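PDB 3UGV: enolase from alpha proteobacterium BAL199, which binds magnesium and probably catalyses abstraction of a proton alpha to a carboxylate, as in other members of the enolase superfamily. Local coordinates for residues F[185-191]-F[362-366]; F[162-166]-F[178-184]; F[36-40]-F[384-389]; F[353-357]-F[377-383]. All coordinates share one frame; numbering follows the deposited sequence.

The four contacts form two pairs. Contacts 1 and 2 have centres about 11 Å apart and belong to the barrel domain, where both involve the connection around helix 171-183; they touch directly, F190 O lying 2.9 Å from K182 NZ. Contacts 3 and 4, also about 11 Å apart between centres, share helix 381-387: contact 4 ties the segment leading into it to the loop 353-357, and contact 3 lays the tail after it on strand 30-47 of the N-terminal sheet. The centres of contacts 1 and 3 are about 30 Å apart. Along the chain, contact 3 encloses the rest; contact 2 closes before contact 1 opens, and contacts 1 and 4 interleave. The C-terminal tail thus returns to the N-terminal domain's sheet.

Contact 1: residues F[185-191]-F[362-366]; sequences GQGTGFK and LSDGD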
# COMPACT_ATOMS: atom_id res chain seq x y z
N GLY F 185 -47.18 -3.44 2.45
CA GLY F 185 -46.45 -4.63 2.84
C GLY F 185 -47.32 -5.76 3.37
O GLY F 185 -46.88 -6.91 3.45
N GLN F 186 -48.56 -5.42 3.72
CA GLN F 186 -49.51 -6.36 4.36
C GLN F 186 -49.13 -6.65 5.80
O GLN F 186 -47.97 -6.55 6.19
CB GLN F 186 -49.66 -7.67 3.57
CG GLN F 186 -50.19 -7.50 2.15
CD GLN F 186 -51.51 -6.74 2.10
OE1 GLN F 186 -52.54 -7.24 2.56
NE2 GLN F 186 -51.48 -5.53 1.56
N GLY F 187 -50.13 -7.02 6.60
CA GLY F 187 -49.89 -7.41 7.97
C GLY F 187 -49.28 -6.27 8.77
O GLY F 187 -49.87 -5.19 8.88
N THR F 188 -48.11 -6.51 9.33
CA THR F 188 -47.47 -5.46 10.13
C THR F 188 -46.72 -4.44 9.26
O THR F 188 -46.14 -3.50 9.79
CB THR F 188 -46.54 -6.05 11.21
OG1 THR F 188 -45.56 -6.90 10.59
CG2 THR F 188 -47.34 -6.87 12.23
N GLY F 189 -46.73 -4.63 7.94
CA GLY F 189 -46.21 -3.64 7.01
C GLY F 189 -44.75 -3.85 6.62
O GLY F 189 -44.03 -4.63 7.26
N PHE F 190 -44.32 -3.17 5.55
CA PHE F 190 -42.90 -3.17 5.19
C PHE F 190 -42.06 -2.67 6.35
O PHE F 190 -42.46 -1.76 7.08
CB PHE F 190 -42.63 -2.29 3.97
CG PHE F 190 -42.97 -2.95 2.67
CD1 PHE F 190 -42.20 -4.00 2.20
CD2 PHE F 190 -44.04 -2.50 1.91
CE1 PHE F 190 -42.49 -4.61 0.99
CE2 PHE F 190 -44.33 -3.10 0.69
CZ PHE F 190 -43.56 -4.16 0.23
N LYS F 191 -40.87 -3.25 6.52
CA LYS F 191 -39.98 -2.83 7.59
C LYS F 191 -38.97 -1.80 7.10
O LYS F 191 -38.13 -1.32 7.86
CB LYS F 191 -39.25 -4.03 8.19
CG LYS F 191 -40.16 -5.13 8.73
CD LYS F 191 -39.31 -6.40 9.02
CE LYS F 191 -40.00 -7.44 9.90
NZ LYS F 191 -41.18 -8.11 9.28
N LEU F 362 -47.42 -10.74 -0.66
CA LEU F 362 -46.68 -10.07 0.39
C LEU F 362 -47.23 -10.42 1.76
O LEU F 362 -48.44 -10.38 1.96
CB LEU F 362 -46.76 -8.55 0.21
CG LEU F 362 -45.96 -7.93 -0.93
CD1 LEU F 362 -46.52 -6.56 -1.29
CD2 LEU F 362 -44.50 -7.82 -0.55
N SER F 363 -46.34 -10.76 2.70
CA SER F 363 -46.74 -11.00 4.09
C SER F 363 -45.81 -10.32 5.11
O SER F 363 -44.64 -10.68 5.24
CB SER F 363 -46.84 -12.50 4.37
OG SER F 363 -47.33 -12.73 5.68
N ASP F 364 -46.34 -9.34 5.83
CA ASP F 364 -45.56 -8.59 6.82
C ASP F 364 -44.28 -8.02 6.24
O ASP F 364 -43.24 -8.02 6.91
CB ASP F 364 -45.23 -9.44 8.04
CG ASP F 364 -46.47 -9.95 8.75
OD1 ASP F 364 -47.52 -9.25 8.76
OD2 ASP F 364 -46.39 -11.07 9.31
N GLY F 365 -44.34 -7.54 5.00
CA GLY F 365 -43.18 -6.96 4.36
C GLY F 365 -42.19 -7.96 3.76
O GLY F 365 -41.13 -7.56 3.29
N ASP F 366 -42.51 -9.25 3.79
CA ASP F 366 -41.71 -10.23 3.07
C ASP F 366 -42.42 -10.58 1.77
O ASP F 366 -43.64 -10.75 1.76
CB ASP F 366 -41.53 -11.52 3.88
CG ASP F 366 -40.83 -11.28 5.21
OD1 ASP F 366 -40.11 -10.27 5.33
OD2 ASP F 366 -41.01 -12.11 6.14
O HOH W 1 -40.02 -5.62 5.44
O HOH W 2 -40.32 -8.03 6.56
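T188 N donates to D364 OD1 at 2.9 Å, with an N-H...O angle of 157°. The donor meets the oxygen on its anti side but well out of the carboxylate plane. With chi1 at -60°, D364 has CG beside its own backbone N, and the carboxylate lies across the turn Q186-G189, a type II' turn closed by G189 N and Q186 O. OD1 also comes 3.1 Å from G187 CA, and a side chain on G187 would run into it, so the close approach suits glycine. The opposing segment turns too: S363-D366 is a type I' turn, the corner of a two-residue beta hairpin, with D364 and G365 at its tip. G365 N reaches G185 O at 3.0 Å from above the carbonyl plane, and a CB on G365 would strike G189 O and F190 CA. K191 adds a further, weaker polar link: its NZ makes a weak hydrogen bond to D364 O (3.1 Å) and donates to a water 2.9 Å away that also lies near D364 O and D366 OD1. A second water accepts from K191 N and lies 3.1 Å from G365 O. On the apolar side of the contact, F190 CZ meets L362 CD2 at 3.9 Å, the two side chains crossing at about a right angle. Around this, the loop joins helix 171-183 to strand 192-196, at the end of the barrel strands away from the metal ligands; F190 also meets the ring of W348, and backbone bonds run from G365 to A160 of strand 157-162 and from K191 to A221.

Contact 2: residues F[162-166]-F[178-184]; sequences NSNGL and AVELKAE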
# COMPACT_ATOMS: atom_id res chain seq x y z
N ASN F 162 -39.98 -1.15 0.46
CA ASN F 162 -40.86 -0.63 -0.56
C ASN F 162 -40.25 0.57 -1.30
O ASN F 162 -40.12 1.66 -0.73
CB ASN F 162 -42.21 -0.24 0.09
CG ASN F 162 -43.30 0.06 -0.93
OD1 ASN F 162 -43.02 0.41 -2.09
ND2 ASN F 162 -44.55 -0.05 -0.50
N SER F 163 -39.87 0.38 -2.57
CA SER F 163 -39.38 1.51 -3.34
C SER F 163 -40.38 2.12 -4.32
O SER F 163 -39.99 2.83 -5.25
CB SER F 163 -38.03 1.20 -4.03
OG SER F 163 -38.16 0.22 -5.03
N ASN F 164 -41.67 1.89 -4.10
CA ASN F 164 -42.69 2.42 -5.01
C ASN F 164 -42.68 3.94 -5.20
O ASN F 164 -43.09 4.43 -6.25
CB ASN F 164 -44.09 1.99 -4.59
CG ASN F 164 -44.57 0.75 -5.30
OD1 ASN F 164 -44.02 0.33 -6.32
ND2 ASN F 164 -45.63 0.15 -4.76
N GLY F 165 -42.25 4.69 -4.18
CA GLY F 165 -42.37 6.14 -4.24
C GLY F 165 -41.47 6.95 -3.32
O GLY F 165 -40.26 6.74 -3.27
N LEU F 166 -42.06 7.89 -2.58
CA LEU F 166 -41.29 8.84 -1.78
C LEU F 166 -40.30 9.60 -2.67
O LEU F 166 -39.11 9.74 -2.34
CB LEU F 166 -40.59 8.16 -0.61
CG LEU F 166 -41.50 7.27 0.25
CD1 LEU F 166 -40.77 6.76 1.48
CD2 LEU F 166 -42.74 8.05 0.66
N ALA F 178 -45.79 7.70 2.65
CA ALA F 178 -45.06 6.69 3.42
C ALA F 178 -46.02 5.76 4.20
O ALA F 178 -45.81 4.54 4.23
CB ALA F 178 -44.07 7.36 4.36
N VAL F 179 -47.06 6.34 4.80
CA VAL F 179 -48.07 5.53 5.50
C VAL F 179 -48.69 4.50 4.55
O VAL F 179 -48.82 3.33 4.91
CB VAL F 179 -49.18 6.41 6.18
CG1 VAL F 179 -50.23 5.52 6.89
CG2 VAL F 179 -48.58 7.41 7.17
N GLU F 180 -49.06 4.94 3.34
CA GLU F 180 -49.58 4.05 2.30
C GLU F 180 -48.57 2.95 1.94
O GLU F 180 -48.88 1.77 2.03
CB GLU F 180 -49.90 4.82 1.01
CG GLU F 180 -51.19 5.64 0.96
CD GLU F 180 -51.33 6.38 -0.39
OE1 GLU F 180 -51.78 5.75 -1.38
OE2 GLU F 180 -50.98 7.57 -0.47
N LEU F 181 -47.37 3.35 1.52
CA LEU F 181 -46.36 2.38 1.11
C LEU F 181 -46.07 1.34 2.19
O LEU F 181 -45.95 0.16 1.90
CB LEU F 181 -45.05 3.06 0.71
CG LEU F 181 -45.10 4.17 -0.32
CD1 LEU F 181 -43.68 4.53 -0.71
CD2 LEU F 181 -45.91 3.73 -1.52
N LYS F 182 -45.96 1.78 3.45
CA LYS F 182 -45.73 0.80 4.52
C LYS F 182 -46.82 -0.26 4.51
O LYS F 182 -46.53 -1.44 4.56
CB LYS F 182 -45.69 1.47 5.90
CG LYS F 182 -45.24 0.55 7.02
CD LYS F 182 -45.03 1.34 8.31
CE LYS F 182 -44.83 0.44 9.53
NZ LYS F 182 -43.70 -0.53 9.38
N ALA F 183 -48.07 0.20 4.45
CA ALA F 183 -49.25 -0.67 4.50
C ALA F 183 -49.34 -1.62 3.31
O ALA F 183 -49.97 -2.68 3.42
CB ALA F 183 -50.53 0.16 4.59
N GLU F 184 -48.72 -1.25 2.19
CA GLU F 184 -48.67 -2.13 1.04
C GLU F 184 -47.98 -3.44 1.39
O GLU F 184 -48.17 -4.43 0.71
CB GLU F 184 -47.98 -1.47 -0.14
CG GLU F 184 -48.86 -0.51 -0.92
CD GLU F 184 -48.18 -0.01 -2.20
OE1 GLU F 184 -46.96 0.27 -2.15
OE2 GLU F 184 -48.87 0.09 -3.24
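N162 and E184 meet where the first beta-alpha unit of the barrel folds back on itself, the loop after strand 157-162 lying against the last turns of helix 171-183. N162 ND2 donates to E184 OE1 at 2.9 Å along a nearly straight line (170°), on the anti lone pair, and the amide and carboxylate planes are almost coplanar. The same ND2 reaches L181 O at 2.8 Å, from above that carbonyl's plane and less straight. N164 ND2 adds a second donor to OE1 at 2.9 Å, on the syn side, so two amides grip one carboxylate oxygen, which is likely to restrict the carboxylate's rotation. N162 OD1 accepts from N164 N, an Asx turn that orients the amide. A leucine in place of N162 would probably leave L181 O and E184 OE1 each one donor short and let the turn open. Packing is tight on the inner side, where L181 points at the loop and L166 slides past it in the opposite direction. The outer side of the helix differs: V179, E180 and A183 are exposed and do not meet the loop. E184 OE2 makes a long, weak ion pair with R44. At the inner side, L181 CD1 lies 3.6 Å from L166 CG.

Contact 3: residues F[36-40]-F[384-389]; sequences RPVLL and VAANLV
V38 and L388 form a single antiparallel bridge, a non-hydrogen-bonded pair with CA atoms 4.3 Å apart, by which the chain's C-terminal tail is laid along the outermost strand, 30-47, of the three-stranded sheet in the N-terminal domain. V389 N donates to P37 O (3.0 Å), and L39 N to N387 O (3.1 Å), one bond flanking each end of the bridge. The side chains fit as bumps and hollows about these bonds. The CB of L388 leaves away from the strand, yet with CG anti to its backbone N (chi1 -169°) and chi2 at 65° CD1 swings back into the recess between R36 CB and V38 CG1, 3.9 Å from the former. V389 fills the next hollow: CG2 lies against L39 CB at 4.0 Å and CB faces P37 CG, while M83 of helix 83-97 touches both P37 and V389. One turn earlier in the helix, V384 CG1 sits 3.6 Å from R36 NH1, which is held by a salt bridge to E381 OE1. N387 points toward the strand and lies crosswise to L40, but its amide nitrogen turns back to V383 O, and its OD1 merely lies near L39 O, two acceptors that do not pair. An alanine in place of N387 is likely to deprive V383 O of this side-chain donor and open a gap beneath the end of L40. That gap would lie where L40 CD2 now rests, 3.7 Å from N387 CG.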
# COMPACT_ATOMS: atom_id res chain seq x y z
N ARG F 36 -41.26 -8.24 -26.96
CA ARG F 36 -42.36 -7.32 -27.18
C ARG F 36 -42.25 -6.12 -26.26
O ARG F 36 -42.32 -6.26 -25.05
CB ARG F 36 -43.70 -8.03 -26.94
CG ARG F 36 -43.99 -9.14 -27.93
CD ARG F 36 -45.34 -9.77 -27.66
NE ARG F 36 -45.30 -10.66 -26.50
CZ ARG F 36 -46.38 -11.00 -25.80
NH1 ARG F 36 -47.57 -10.53 -26.14
NH2 ARG F 36 -46.26 -11.82 -24.75
N PRO F 37 -42.09 -4.92 -26.84
CA PRO F 37 -41.98 -3.73 -26.01
C PRO F 37 -43.35 -3.23 -25.55
O PRO F 37 -44.28 -3.20 -26.34
CB PRO F 37 -41.34 -2.71 -26.96
CG PRO F 37 -41.86 -3.12 -28.30
CD PRO F 37 -41.97 -4.62 -28.27
N VAL F 38 -43.47 -2.88 -24.27
CA VAL F 38 -44.68 -2.22 -23.82
C VAL F 38 -44.32 -1.00 -22.98
O VAL F 38 -43.16 -0.80 -22.63
CB VAL F 38 -45.62 -3.16 -23.04
CG1 VAL F 38 -45.64 -4.53 -23.70
CG2 VAL F 38 -45.21 -3.28 -21.61
N LEU F 39 -45.32 -0.18 -22.68
CA LEU F 39 -45.11 1.06 -21.96
C LEU F 39 -46.29 1.25 -21.03
O LEU F 39 -47.42 1.40 -21.48
CB LEU F 39 -44.99 2.24 -22.92
CG LEU F 39 -44.41 3.54 -22.33
CD1 LEU F 39 -42.90 3.41 -22.13
CD2 LEU F 39 -44.71 4.75 -23.20
N LEU F 40 -46.03 1.22 -19.73
CA LEU F 40 -47.10 1.34 -18.75
C LEU F 40 -47.11 2.73 -18.15
O LEU F 40 -46.08 3.41 -18.11
CB LEU F 40 -46.94 0.30 -17.64
CG LEU F 40 -46.82 -1.17 -18.04
CD1 LEU F 40 -46.75 -2.04 -16.79
CD2 LEU F 40 -47.97 -1.61 -18.94
N VAL F 384 -51.31 -6.38 -21.73
CA VAL F 384 -50.22 -6.32 -22.70
C VAL F 384 -50.66 -5.66 -24.00
O VAL F 384 -49.97 -4.78 -24.53
CB VAL F 384 -49.61 -7.71 -22.99
CG1 VAL F 384 -48.69 -7.65 -24.21
CG2 VAL F 384 -48.85 -8.20 -21.79
N ALA F 385 -51.82 -6.07 -24.52
CA ALA F 385 -52.33 -5.52 -25.78
C ALA F 385 -52.60 -4.03 -25.66
O ALA F 385 -52.23 -3.24 -26.54
CB ALA F 385 -53.58 -6.26 -26.22
N ALA F 386 -53.26 -3.65 -24.57
CA ALA F 386 -53.59 -2.25 -24.31
C ALA F 386 -52.35 -1.35 -24.17
O ALA F 386 -52.47 -0.12 -24.16
CB ALA F 386 -54.48 -2.15 -23.06
N ASN F 387 -51.16 -1.94 -24.06
CA ASN F 387 -49.96 -1.15 -23.81
C ASN F 387 -48.77 -1.44 -24.73
O ASN F 387 -47.70 -0.83 -24.59
CB ASN F 387 -49.53 -1.28 -22.34
CG ASN F 387 -50.47 -0.57 -21.42
OD1 ASN F 387 -50.46 0.66 -21.34
ND2 ASN F 387 -51.31 -1.32 -20.72
N LEU F 388 -48.97 -2.36 -25.66
CA LEU F 388 -47.93 -2.71 -26.62
C LEU F 388 -47.50 -1.48 -27.41
O LEU F 388 -48.30 -0.58 -27.67
CB LEU F 388 -48.42 -3.81 -27.56
CG LEU F 388 -47.35 -4.45 -28.44
CD1 LEU F 388 -46.35 -5.20 -27.57
CD2 LEU F 388 -47.97 -5.37 -29.47
N VAL F 389 -46.22 -1.42 -27.76
CA VAL F 389 -45.70 -0.30 -28.53
C VAL F 389 -45.53 -0.71 -29.98
O VAL F 389 -44.74 -1.60 -30.29
CB VAL F 389 -44.35 0.19 -27.95
CG1 VAL F 389 -43.82 1.39 -28.75
CG2 VAL F 389 -44.51 0.55 -26.49

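Contact 4: residues F[353-357]-F[377-383]; sequences DPILQ and LDWDEDV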
# COMPACT_ATOMS: atom_id res chain seq x y z
N ASP F 353 -46.29 -5.02 -12.14
CA ASP F 353 -47.45 -5.87 -11.80
C ASP F 353 -48.55 -5.94 -12.87
O ASP F 353 -49.19 -6.99 -13.03
CB ASP F 353 -48.08 -5.41 -10.47
CG ASP F 353 -47.38 -6.00 -9.26
OD1 ASP F 353 -46.28 -6.58 -9.42
OD2 ASP F 353 -47.93 -5.88 -8.14
N PRO F 354 -48.81 -4.83 -13.57
CA PRO F 354 -49.92 -4.87 -14.53
C PRO F 354 -49.78 -5.94 -15.62
O PRO F 354 -50.80 -6.46 -16.06
CB PRO F 354 -49.91 -3.47 -15.14
CG PRO F 354 -49.37 -2.61 -14.04
CD PRO F 354 -48.33 -3.45 -13.34
N ILE F 355 -48.56 -6.29 -16.02
CA ILE F 355 -48.38 -7.29 -17.08
C ILE F 355 -48.27 -8.72 -16.55
O ILE F 355 -48.07 -9.65 -17.31
CB ILE F 355 -47.18 -6.96 -17.99
CG1 ILE F 355 -45.92 -6.71 -17.17
CG2 ILE F 355 -47.48 -5.75 -18.85
CD1 ILE F 355 -45.22 -7.97 -16.75
N LEU F 356 -48.40 -8.89 -15.24
CA LEU F 356 -48.43 -10.22 -14.65
C LEU F 356 -49.85 -10.59 -14.26
O LEU F 356 -50.63 -9.73 -13.81
CB LEU F 356 -47.54 -10.30 -13.40
CG LEU F 356 -46.07 -9.90 -13.45
CD1 LEU F 356 -45.44 -10.10 -12.07
CD2 LEU F 356 -45.34 -10.72 -14.51
N GLN F 357 -50.18 -11.86 -14.41
CA GLN F 357 -51.46 -12.38 -13.95
C GLN F 357 -51.47 -12.44 -12.43
O GLN F 357 -52.45 -12.05 -11.79
CB GLN F 357 -51.70 -13.78 -14.53
CG GLN F 357 -52.04 -13.74 -16.01
CD GLN F 357 -52.47 -15.09 -16.55
OE1 GLN F 357 -52.86 -15.98 -15.79
NE2 GLN F 357 -52.39 -15.25 -17.86
N LEU F 377 -44.05 -16.80 -14.06
CA LEU F 377 -44.65 -15.63 -14.70
C LEU F 377 -45.64 -16.04 -15.78
O LEU F 377 -45.34 -16.91 -16.61
CB LEU F 377 -43.57 -14.73 -15.34
CG LEU F 377 -42.52 -14.03 -14.47
CD1 LEU F 377 -41.73 -13.10 -15.34
CD2 LEU F 377 -43.16 -13.26 -13.33
N ASP F 378 -46.81 -15.41 -15.78
CA ASP F 378 -47.76 -15.58 -16.87
C ASP F 378 -48.31 -14.21 -17.26
O ASP F 378 -48.83 -13.46 -16.41
CB ASP F 378 -48.88 -16.54 -16.47
CG ASP F 378 -48.34 -17.88 -15.99
OD1 ASP F 378 -48.36 -18.13 -14.77
OD2 ASP F 378 -47.89 -18.68 -16.84
N TRP F 379 -48.17 -13.86 -18.53
CA TRP F 379 -48.50 -12.51 -18.96
C TRP F 379 -50.01 -12.27 -18.90
O TRP F 379 -50.80 -13.16 -19.18
CB TRP F 379 -48.00 -12.23 -20.37
CG TRP F 379 -46.54 -12.50 -20.64
CD1 TRP F 379 -46.03 -13.19 -21.69
CD2 TRP F 379 -45.42 -12.06 -19.86
NE1 TRP F 379 -44.66 -13.22 -21.62
CE2 TRP F 379 -44.26 -12.54 -20.51
CE3 TRP F 379 -45.28 -11.33 -18.68
CZ2 TRP F 379 -42.97 -12.30 -20.02
CZ3 TRP F 379 -43.99 -11.09 -18.19
CH2 TRP F 379 -42.86 -11.58 -18.86
N ASP F 380 -50.40 -11.05 -18.53
CA ASP F 380 -51.78 -10.62 -18.67
C ASP F 380 -51.95 -10.01 -20.06
O ASP F 380 -51.79 -8.80 -20.25
CB ASP F 380 -52.13 -9.60 -17.59
CG ASP F 380 -53.60 -9.21 -17.61
OD1 ASP F 380 -54.15 -9.03 -18.71
OD2 ASP F 380 -54.19 -9.09 -16.51
N GLU F 381 -52.28 -10.87 -21.03
CA GLU F 381 -52.29 -10.49 -22.44
C GLU F 381 -53.25 -9.36 -22.82
O GLU F 381 -53.04 -8.69 -23.83
CB GLU F 381 -52.51 -11.73 -23.32
CG GLU F 381 -51.34 -12.71 -23.30
CD GLU F 381 -50.10 -12.18 -24.00
OE1 GLU F 381 -50.17 -11.10 -24.63
OE2 GLU F 381 -49.04 -12.85 -23.92
N ASP F 382 -54.29 -9.14 -22.02
CA ASP F 382 -55.16 -7.97 -22.21
C ASP F 382 -54.40 -6.67 -21.93
O ASP F 382 -54.29 -5.79 -22.79
CB ASP F 382 -56.40 -8.05 -21.31
CG ASP F 382 -57.38 -9.12 -21.76
OD1 ASP F 382 -57.36 -9.48 -22.97
OD2 ASP F 382 -58.17 -9.60 -20.92
N VAL F 383 -53.88 -6.57 -20.71
CA VAL F 383 -53.06 -5.44 -20.32
C VAL F 383 -51.90 -5.27 -21.30
O VAL F 383 -51.55 -4.14 -21.66
CB VAL F 383 -52.51 -5.62 -18.91
CG1 VAL F 383 -51.62 -4.46 -18.54
CG2 VAL F 383 -53.65 -5.75 -17.91
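W379 lies alongside I355, the two side chains pointing the same way, so that I355 CD1 rests 3.6 Å from W379 CZ3. I355 O sits in the plane of the indole at its edge, 3.5 Å from CE3. L356 CD2 meets the indole obliquely and packs on L377 CD2 at 3.5 Å. The far end of the ring is fixed by a hydrogen bond from W379 NE1 to D62 OD2. Backbone bonds set this register: D380 N donates to I355 O, from well above its carbonyl plane, and Q357 N to D378 O at 2.9 Å, where the donor is nearly in line with the carbonyl. Together they make L356 and W379 a single antiparallel bridge of the non-hydrogen-bonded kind, joining the loop after strand 346-348 to the segment leading into helix 381-387, which packs on the N-terminal sheet of this enolase-superfamily fold. Q357 reaches across with an extended chain, NE2 giving W379 O a bond of 2.9 Å that lies close to the amide plane. D380 is the N-cap: with CG anti to its own N (chi1 -175°), OD1 accepts from V383 N at 3.2 Å and weakly from D382 N. One turn on, V383 CG1 packs 3.9 Å from P354 CB.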